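Local coordinates for protein transcriptional regulator (Enterococcus faecalis, PDB 3QFI) that is a putative transcriptional regulator of the LytR-CpsA-Psr family, whose members are associated with the cell envelope, at residues P21-L26 against P102-V107. Numbering follows the deposited sequence.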
loop_
_atom_site.group_PDB
_atom_site.type_symbol
_atom_site.label_atom_id
_atom_site.label_comp_id
_atom_site.label_asym_id
_atom_site.label_seq_id
_atom_site.Cartn_x
_atom_site.Cartn_y
_atom_site.Cartn_z
ATOM N N PRO A 21 2.285 -5.198 -17.592
ATOM C CA PRO A 21 2.545 -4.642 -16.255
ATOM C C PRO A 21 1.280 -4.010 -15.700
ATOM O O PRO A 21 0.585 -3.280 -16.403
ATOM C CB PRO A 21 3.626 -3.600 -16.517
ATOM C CG PRO A 21 4.362 -4.183 -17.716
ATOM C CD PRO A 21 3.224 -4.654 -18.587
ATOM N N PHE A 22 0.961 -4.279 -14.446
ATOM C CA PHE A 22 -0.245 -3.686 -13.904
ATOM C C PHE A 22 -0.008 -3.240 -12.467
ATOM O O PHE A 22 1.027 -3.553 -11.866
ATOM C CB PHE A 22 -1.408 -4.678 -14.009
ATOM C CG PHE A 22 -1.298 -5.821 -13.072
ATOM C CD1 PHE A 22 -1.845 -5.741 -11.804
ATOM C CD2 PHE A 22 -0.617 -6.964 -13.438
ATOM C CE1 PHE A 22 -1.720 -6.796 -10.896
ATOM C CE2 PHE A 22 -0.482 -8.029 -12.544
ATOM C CZ PHE A 22 -1.040 -7.936 -11.265
ATOM N N SER A 23 -0.969 -2.516 -11.917
ATOM C CA SER A 23 -0.816 -1.987 -10.574
ATOM C C SER A 23 -2.028 -2.292 -9.718
ATOM O O SER A 23 -3.128 -2.522 -10.228
ATOM C CB SER A 23 -0.642 -0.478 -10.646
ATOM O OG SER A 23 -1.907 0.132 -10.815
ATOM N N VAL A 24 -1.842 -2.269 -8.409
ATOM C CA VAL A 24 -2.956 -2.561 -7.535
ATOM C C VAL A 24 -2.828 -1.863 -6.191
ATOM O O VAL A 24 -1.734 -1.743 -5.625
ATOM C CB VAL A 24 -3.090 -4.079 -7.345
ATOM C CG1 VAL A 24 -1.710 -4.713 -7.329
ATOM C CG2 VAL A 24 -3.832 -4.386 -6.047
ATOM N N LEU A 25 -3.958 -1.367 -5.703
ATOM C CA LEU A 25 -4.010 -0.680 -4.422
ATOM C C LEU A 25 -4.535 -1.662 -3.379
ATOM O O LEU A 25 -5.626 -2.214 -3.525
ATOM C CB LEU A 25 -4.958 0.521 -4.497
ATOM C CG LEU A 25 -5.069 1.332 -3.202
ATOM C CD1 LEU A 25 -3.855 2.248 -3.100
ATOM C CD2 LEU A 25 -6.351 2.158 -3.171
ATOM N N LEU A 26 -3.745 -1.886 -2.338
ATOM C CA LEU A 26 -4.138 -2.773 -1.265
ATOM C C LEU A 26 -4.550 -1.888 -0.106
ATOM O O LEU A 26 -3.800 -0.980 0.277
ATOM C CB LEU A 26 -2.967 -3.650 -0.818
ATOM C CG LEU A 26 -2.087 -4.290 -1.895
ATOM C CD1 LEU A 26 -1.052 -5.208 -1.247
ATOM C CD2 LEU A 26 -2.937 -5.068 -2.856
ATOM N N PRO A 102 -2.246 4.845 -13.256
ATOM C CA PRO A 102 -3.568 4.220 -13.240
ATOM C C PRO A 102 -3.551 3.083 -12.204
ATOM O O PRO A 102 -2.533 2.405 -12.029
ATOM C CB PRO A 102 -3.725 3.713 -14.674
ATOM C CG PRO A 102 -2.320 3.308 -15.023
ATOM C CD PRO A 102 -1.494 4.469 -14.468
ATOM N N ILE A 103 -4.661 2.926 -11.492
ATOM C CA ILE A 103 -4.811 1.871 -10.505
ATOM C C ILE A 103 -5.706 0.862 -11.188
ATOM O O ILE A 103 -6.924 1.042 -11.227
ATOM C CB ILE A 103 -5.548 2.343 -9.238
ATOM C CG1 ILE A 103 -4.732 3.403 -8.507
ATOM C CG2 ILE A 103 -5.801 1.143 -8.320
ATOM C CD1 ILE A 103 -3.371 2.912 -8.018
ATOM N N HIS A 104 -5.115 -0.193 -11.729
ATOM C CA HIS A 104 -5.876 -1.209 -12.442
ATOM C C HIS A 104 -6.777 -2.059 -11.581
ATOM O O HIS A 104 -7.887 -2.422 -11.985
ATOM C CB HIS A 104 -4.916 -2.112 -13.186
ATOM C CG HIS A 104 -4.016 -1.366 -14.105
ATOM N ND1 HIS A 104 -2.658 -1.269 -13.902
ATOM C CD2 HIS A 104 -4.291 -0.622 -15.202
ATOM C CE1 HIS A 104 -2.133 -0.498 -14.836
ATOM N NE2 HIS A 104 -3.103 -0.093 -15.638
ATOM N N HIS A 105 -6.292 -2.376 -10.388
ATOM C CA HIS A 105 -7.036 -3.215 -9.480
ATOM C C HIS A 105 -6.901 -2.751 -8.036
ATOM O O HIS A 105 -5.948 -2.048 -7.674
ATOM C CB HIS A 105 -6.523 -4.647 -9.592
ATOM C CG HIS A 105 -6.712 -5.256 -10.943
ATOM N ND1 HIS A 105 -7.954 -5.576 -11.446
ATOM C CD2 HIS A 105 -5.815 -5.634 -11.884
ATOM C CE1 HIS A 105 -7.814 -6.128 -12.638
ATOM N NE2 HIS A 105 -6.528 -6.177 -12.927
ATOM N N TYR A 106 -7.850 -3.162 -7.204
ATOM C CA TYR A 106 -7.810 -2.807 -5.798
ATOM C C TYR A 106 -8.234 -4.010 -4.968
ATOM O O TYR A 106 -8.821 -4.966 -5.484
ATOM C CB TYR A 106 -8.762 -1.653 -5.510
ATOM C CG TYR A 106 -10.205 -2.071 -5.373
ATOM C CD1 TYR A 106 -11.023 -2.245 -6.495
ATOM C CD2 TYR A 106 -10.750 -2.317 -4.113
ATOM C CE1 TYR A 106 -12.359 -2.660 -6.352
ATOM C CE2 TYR A 106 -12.069 -2.729 -3.962
ATOM C CZ TYR A 106 -12.870 -2.899 -5.071
ATOM O OH TYR A 106 -14.177 -3.304 -4.883
ATOM N N VAL A 107 -7.925 -3.954 -3.678
ATOM C CA VAL A 107 -8.309 -5.001 -2.740
ATOM C C VAL A 107 -8.506 -4.400 -1.351
ATOM O O VAL A 107 -7.670 -3.642 -0.873
ATOM C CB VAL A 107 -7.258 -6.155 -2.683
ATOM C CG1 VAL A 107 -5.889 -5.594 -2.527
ATOM C CG2 VAL A 107 -7.566 -7.099 -1.514
#
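Leu25 CB rests against the CG2 methyl of Ile103 at 4.0 Å, on the sheet face that Leu25 shares with Tyr106. Ile103 carries this packing on to Ile92 of helix 80-98, while Leu25 also touches Val47 of strand 44-51. On the other face, Val24 CG2 lies loosely against CG1 of Val107. Next to them the imidazole of His105 turns its edge toward the face of Phe22 in an offset edge-to-face pair, with ring planes at 81° and CD2 of His105 4.0 Å from CD1 of Phe22. Between the two faces runs the parallel backbone pairing: Leu25 N donates to His105 O at 2.9 Å, and Leu25 O accepts from Val107 N. Ser23 O receives His105 N over a longer 3.2 Å. Toward residues 102-104 the bonds become side chain to backbone. With CG anti to its carbonyl carbon (chi1 -56°), His104 brings ND1 in to accept from Ser23 N at 2.9 Å, the donor lying in the ring plane, which is consistent with ND1 being the unprotonated ring nitrogen. Ser23 OG donates to an in-plane lone pair of Pro102 O at 2.7 Å and weakly accepts His104 N, linking Ser23 to the segment that precedes strand 105-109. Strands 22-28 and 105-109, separated in the chain by strands 44-51 and 56-62 and helix 80-98, thus become parallel neighbours, the helix packing on the Ile103 and Tyr106 face, inside the mixed sheet of an alpha/beta LytR-CpsA-Psr domain.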